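PDB 7DVE: C-glycoside 3-oxidase from Microbacterium trichothecenolyticum, which uses FAD and molecular oxygen to oxidise the C3 hydroxyl of the sugar in C-glycosides such as isoorientin and mangiferin, releasing hydrogen peroxide. Local coordinates for residues Q321-V333 and F341-V353. Sequence-based numbering, arbitrary orientation.
Sequences QTGLSEYTGVTWV and FHGQVMQLDASPV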
loop_
_atom_site.group_PDB
_atom_site.type_symbol
_atom_site.label_atom_id
_atom_site.label_comp_id
_atom_site.label_asym_id
_atom_site.label_seq_id
_atom_site.Cartn_x
_atom_site.Cartn_y
_atom_site.Cartn_z
ATOM N N GLN A 321 14.855 0.016 -21.034
ATOM C CA GLN A 321 15.824 -0.171 -19.962
ATOM C C GLN A 321 15.402 0.498 -18.658
ATOM O O GLN A 321 15.931 0.139 -17.601
ATOM C CB GLN A 321 17.199 0.347 -20.382
ATOM C CG GLN A 321 18.323 -0.576 -19.963
ATOM C CD GLN A 321 19.616 0.168 -19.712
ATOM O OE1 GLN A 321 19.802 1.303 -20.161
ATOM N NE2 GLN A 321 20.518 -0.465 -18.972
ATOM N N THR A 322 14.500 1.476 -18.709
ATOM C CA THR A 322 13.770 1.922 -17.536
ATOM C C THR A 322 12.273 1.845 -17.817
ATOM O O THR A 322 11.824 1.812 -18.966
ATOM C CB THR A 322 14.140 3.348 -17.116
ATOM O OG1 THR A 322 13.428 4.281 -17.922
ATOM C CG2 THR A 322 15.609 3.592 -17.298
ATOM N N GLY A 323 11.502 1.789 -16.749
ATOM C CA GLY A 323 10.070 1.792 -16.900
ATOM C C GLY A 323 9.492 0.493 -17.437
ATOM O O GLY A 323 10.068 -0.607 -17.322
ATOM N N LEU A 324 8.313 0.632 -18.029
ATOM C CA LEU A 324 7.477 -0.501 -18.372
ATOM C C LEU A 324 7.370 -0.649 -19.879
ATOM O O LEU A 324 7.582 0.293 -20.644
ATOM C CB LEU A 324 6.073 -0.360 -17.784
ATOM C CG LEU A 324 5.910 0.138 -16.353
ATOM C CD1 LEU A 324 4.438 0.546 -16.062
ATOM C CD2 LEU A 324 6.386 -0.924 -15.424
ATOM N N SER A 325 7.040 -1.861 -20.288
ATOM C CA SER A 325 6.637 -2.097 -21.654
ATOM C C SER A 325 5.172 -1.710 -21.819
ATOM O O SER A 325 4.444 -1.476 -20.847
ATOM C CB SER A 325 6.818 -3.559 -22.001
ATOM O OG SER A 325 5.904 -4.283 -21.184
ATOM N N GLU A 326 4.724 -1.675 -23.070
ATOM C CA GLU A 326 3.371 -1.238 -23.380
ATOM C C GLU A 326 2.751 -2.343 -24.202
ATOM O O GLU A 326 2.806 -2.308 -25.431
ATOM C CB GLU A 326 3.385 0.127 -24.090
ATOM C CG GLU A 326 3.993 1.187 -23.125
ATOM C CD GLU A 326 3.933 2.610 -23.613
ATOM O OE1 GLU A 326 3.048 2.942 -24.424
ATOM O OE2 GLU A 326 4.788 3.401 -23.169
ATOM N N TYR A 327 2.196 -3.335 -23.514
ATOM C CA TYR A 327 1.491 -4.417 -24.186
ATOM C C TYR A 327 0.005 -4.263 -23.896
ATOM O O TYR A 327 -0.606 -3.319 -24.398
ATOM C CB TYR A 327 2.043 -5.794 -23.770
ATOM C CG TYR A 327 3.511 -5.971 -24.152
ATOM C CD1 TYR A 327 3.956 -5.716 -25.447
ATOM C CD2 TYR A 327 4.451 -6.378 -23.218
ATOM C CE1 TYR A 327 5.287 -5.858 -25.789
ATOM C CE2 TYR A 327 5.786 -6.526 -23.558
ATOM C CZ TYR A 327 6.195 -6.267 -24.830
ATOM O OH TYR A 327 7.524 -6.404 -25.146
ATOM N N THR A 328 -0.590 -5.153 -23.104
ATOM C CA THR A 328 -2.031 -5.110 -22.884
ATOM C C THR A 328 -2.440 -4.191 -21.741
ATOM O O THR A 328 -3.632 -3.906 -21.604
ATOM C CB THR A 328 -2.606 -6.519 -22.599
ATOM O OG1 THR A 328 -1.937 -7.104 -21.480
ATOM C CG2 THR A 328 -2.494 -7.433 -23.810
ATOM N N GLY A 329 -1.505 -3.725 -20.918
ATOM C CA GLY A 329 -1.883 -2.850 -19.824
ATOM C C GLY A 329 -2.424 -3.607 -18.619
ATOM O O GLY A 329 -2.027 -4.745 -18.322
ATOM N N VAL A 330 -3.333 -2.939 -17.905
ATOM C CA VAL A 330 -3.988 -3.466 -16.713
ATOM C C VAL A 330 -5.478 -3.164 -16.841
ATOM O O VAL A 330 -5.866 -2.008 -17.050
ATOM C CB VAL A 330 -3.417 -2.853 -15.410
ATOM C CG1 VAL A 330 -4.003 -3.528 -14.178
ATOM C CG2 VAL A 330 -1.889 -2.951 -15.369
ATOM N N THR A 331 -6.296 -4.202 -16.747
ATOM C CA THR A 331 -7.742 -4.105 -16.704
ATOM C C THR A 331 -8.260 -4.440 -15.307
ATOM O O THR A 331 -7.724 -5.316 -14.606
ATOM C CB THR A 331 -8.392 -5.054 -17.714
ATOM O OG1 THR A 331 -7.911 -4.774 -19.020
ATOM C CG2 THR A 331 -9.908 -4.916 -17.706
ATOM N N TRP A 332 -9.354 -3.768 -14.959
ATOM C CA TRP A 332 -9.985 -3.805 -13.655
ATOM C C TRP A 332 -11.342 -4.486 -13.778
ATOM O O TRP A 332 -12.168 -4.076 -14.597
ATOM C CB TRP A 332 -10.142 -2.376 -13.142
ATOM C CG TRP A 332 -10.874 -2.219 -11.854
ATOM C CD1 TRP A 332 -11.062 -3.169 -10.890
ATOM C CD2 TRP A 332 -11.496 -1.018 -11.370
ATOM N NE1 TRP A 332 -11.764 -2.635 -9.841
ATOM C CE2 TRP A 332 -12.050 -1.321 -10.111
ATOM C CE3 TRP A 332 -11.643 0.278 -11.888
ATOM C CZ2 TRP A 332 -12.730 -0.376 -9.349
ATOM C CZ3 TRP A 332 -12.318 1.219 -11.144
ATOM C CH2 TRP A 332 -12.862 0.888 -9.884
ATOM N N VAL A 333 -11.562 -5.532 -12.981
ATOM C CA VAL A 333 -12.850 -6.209 -12.881
ATOM C C VAL A 333 -13.395 -5.894 -11.495
ATOM O O VAL A 333 -12.988 -6.528 -10.508
ATOM C CB VAL A 333 -12.732 -7.724 -13.101
ATOM C CG1 VAL A 333 -14.138 -8.334 -13.267
ATOM C CG2 VAL A 333 -11.827 -8.031 -14.297
ATOM N N PHE A 341 -15.142 -9.978 -5.288
ATOM C CA PHE A 341 -13.716 -10.090 -5.564
ATOM C C PHE A 341 -13.239 -8.892 -6.367
ATOM O O PHE A 341 -13.907 -8.447 -7.305
ATOM C CB PHE A 341 -13.388 -11.387 -6.329
ATOM C CG PHE A 341 -14.341 -12.490 -6.039
ATOM C CD1 PHE A 341 -14.242 -13.204 -4.865
ATOM C CD2 PHE A 341 -15.386 -12.765 -6.908
ATOM C CE1 PHE A 341 -15.171 -14.208 -4.564
ATOM C CE2 PHE A 341 -16.316 -13.759 -6.619
ATOM C CZ PHE A 341 -16.210 -14.485 -5.447
ATOM N N HIS A 342 -12.074 -8.375 -6.010
ATOM C CA HIS A 342 -11.407 -7.399 -6.861
ATOM C C HIS A 342 -10.542 -8.165 -7.859
ATOM O O HIS A 342 -9.724 -8.999 -7.458
ATOM C CB HIS A 342 -10.566 -6.437 -6.031
ATOM C CG HIS A 342 -9.501 -5.744 -6.811
ATOM N ND1 HIS A 342 -9.750 -4.626 -7.577
ATOM C CD2 HIS A 342 -8.182 -6.027 -6.970
ATOM C CE1 HIS A 342 -8.630 -4.233 -8.153
ATOM N NE2 HIS A 342 -7.661 -5.062 -7.795
ATOM N N GLY A 343 -10.733 -7.909 -9.151
ATOM C CA GLY A 343 -10.008 -8.608 -10.197
ATOM C C GLY A 343 -9.124 -7.654 -10.977
ATOM O O GLY A 343 -9.523 -6.532 -11.290
ATOM N N GLN A 344 -7.930 -8.108 -11.303
ATOM C CA GLN A 344 -7.128 -7.344 -12.228
ATOM C C GLN A 344 -6.456 -8.311 -13.183
ATOM O O GLN A 344 -6.047 -9.408 -12.790
ATOM C CB GLN A 344 -6.094 -6.462 -11.515
ATOM C CG GLN A 344 -5.213 -7.173 -10.528
ATOM C CD GLN A 344 -4.560 -6.212 -9.544
ATOM O OE1 GLN A 344 -5.223 -5.353 -8.929
ATOM N NE2 GLN A 344 -3.252 -6.353 -9.390
ATOM N N VAL A 345 -6.400 -7.889 -14.447
ATOM C CA VAL A 345 -5.705 -8.583 -15.521
ATOM C C VAL A 345 -4.546 -7.702 -15.960
ATOM O O VAL A 345 -4.728 -6.499 -16.171
ATOM C CB VAL A 345 -6.655 -8.874 -16.695
ATOM C CG1 VAL A 345 -5.975 -9.789 -17.690
ATOM C CG2 VAL A 345 -7.928 -9.473 -16.185
ATOM N N MET A 346 -3.361 -8.291 -16.101
ATOM C CA MET A 346 -2.122 -7.528 -16.149
ATOM C C MET A 346 -1.149 -8.108 -17.154
ATOM O O MET A 346 -0.939 -9.318 -17.189
ATOM C CB MET A 346 -1.423 -7.493 -14.771
ATOM C CG MET A 346 -2.362 -7.373 -13.572
ATOM S SD MET A 346 -1.779 -8.176 -12.111
ATOM C CE MET A 346 -2.383 -9.840 -12.355
ATOM N N GLN A 347 -0.536 -7.236 -17.951
ATOM C CA GLN A 347 0.715 -7.593 -18.599
ATOM C C GLN A 347 1.725 -7.933 -17.513
ATOM O O GLN A 347 1.661 -7.400 -16.402
ATOM C CB GLN A 347 1.228 -6.438 -19.491
ATOM C CG GLN A 347 1.382 -5.067 -18.822
ATOM C CD GLN A 347 1.845 -3.967 -19.804
ATOM O OE1 GLN A 347 1.166 -3.643 -20.786
ATOM N NE2 GLN A 347 3.013 -3.401 -19.535
ATOM N N LEU A 348 2.679 -8.807 -17.838
ATOM C CA LEU A 348 3.464 -9.442 -16.778
ATOM C C LEU A 348 4.351 -8.452 -16.023
ATOM O O LEU A 348 4.581 -8.633 -14.822
ATOM C CB LEU A 348 4.313 -10.567 -17.345
ATOM C CG LEU A 348 3.517 -11.641 -18.079
ATOM C CD1 LEU A 348 4.477 -12.676 -18.694
ATOM C CD2 LEU A 348 2.517 -12.280 -17.146
ATOM N N ASP A 349 4.864 -7.404 -16.688
ATOM C CA ASP A 349 5.740 -6.502 -15.942
ATOM C C ASP A 349 4.958 -5.551 -15.037
ATOM O O ASP A 349 5.575 -4.739 -14.338
ATOM C CB ASP A 349 6.690 -5.744 -16.902
ATOM C CG ASP A 349 5.993 -4.696 -17.758
ATOM O OD1 ASP A 349 4.752 -4.587 -17.710
ATOM O OD2 ASP A 349 6.692 -4.027 -18.563
ATOM N N ALA A 350 3.630 -5.656 -15.026
ATOM C CA ALA A 350 2.761 -4.963 -14.082
ATOM C C ALA A 350 2.117 -5.914 -13.096
ATOM O O ALA A 350 1.131 -5.540 -12.454
ATOM C CB ALA A 350 1.651 -4.197 -14.807
ATOM N N SER A 351 2.609 -7.152 -13.002
ATOM C CA SER A 351 1.985 -7.984 -11.983
ATOM C C SER A 351 2.811 -7.955 -10.698
ATOM O O SER A 351 4.036 -7.882 -10.759
ATOM C CB SER A 351 1.837 -9.426 -12.470
ATOM O OG SER A 351 1.808 -10.341 -11.378
ATOM N N PRO A 352 2.191 -7.974 -9.517
ATOM C CA PRO A 352 2.971 -7.998 -8.274
ATOM C C PRO A 352 3.571 -9.349 -7.972
ATOM O O PRO A 352 4.409 -9.455 -7.076
ATOM C CB PRO A 352 1.937 -7.612 -7.199
ATOM C CG PRO A 352 0.625 -8.016 -7.779
ATOM C CD PRO A 352 0.746 -7.813 -9.270
ATOM N N VAL A 353 3.161 -10.384 -8.672
ATOM C CA VAL A 353 3.677 -11.721 -8.476
ATOM C C VAL A 353 4.193 -12.214 -9.815
ATOM O O VAL A 353 3.560 -11.995 -10.853
ATOM C CB VAL A 353 2.589 -12.666 -7.930
ATOM C CG1 VAL A 353 3.138 -14.052 -7.805
ATOM C CG2 VAL A 353 2.078 -12.166 -6.606
HETATM O O HOH W 1 -12.687 -3.803 -7.327
HETATM O O HOH W 2 -13.717 -9.313 -9.756
#
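The amide of Gln347 reaches into the turn formed by Ser325 to Gly329 and bonds to its backbone. Its CG sits between the backbone N and the carbonyl carbon (chi1 54°), and the extended chain beyond carries the amide across. Gln347 OE1 accepts Gly329 N at 2.7 Å and Tyr327 N at 2.9 Å, and these two donors come from opposite faces of the amide plane. Gln347 NE2 gives one hydrogen to Ser325 O, 2.7 Å away, reaching it from above the carbonyl plane. The other goes to the syn lone pair of Asp349 OD1; the two bonds lie near the amide plane and fix its rotation. Asp349 OD2 then takes Ser325 N nearly end-on at 2.8 Å and Ser325 OG from above the carboxylate plane at 2.7 Å. With an alanine at Gln347 the amides of Tyr327 and Gly329 are likely to lose their acceptor, and Ser325 O and Asp349 OD1 their donor.

Beyond the loop, strands 330-333 and 341-347 run antiparallel. Thr331 with Val345 and Val333 with Gly343 are hydrogen-bonded pairs. Gly343 leaves room for Val333, since a CB there would come very close to the valine's own. Val330 CG2 rests on Ala350 CB at 3.8 Å. The Trp332 and His342 rings meet obliquely, planes at 47°, and one water bonds Trp332 NE1 and His342 ND1. His342 NE2 donates to Gln344 OE1 at 2.7 Å, and that oxygen also accepts from Asn488. Helix 176-183 covers the face carrying Thr331, Val333 and Val345. The Gln344 side chain comes within about 5 Å of the bound FAD at the nearest atoms. This is a beta hairpin within the large antiparallel sheet of a GMC oxidoreductase, flanked by strands 196-204 and 366-373.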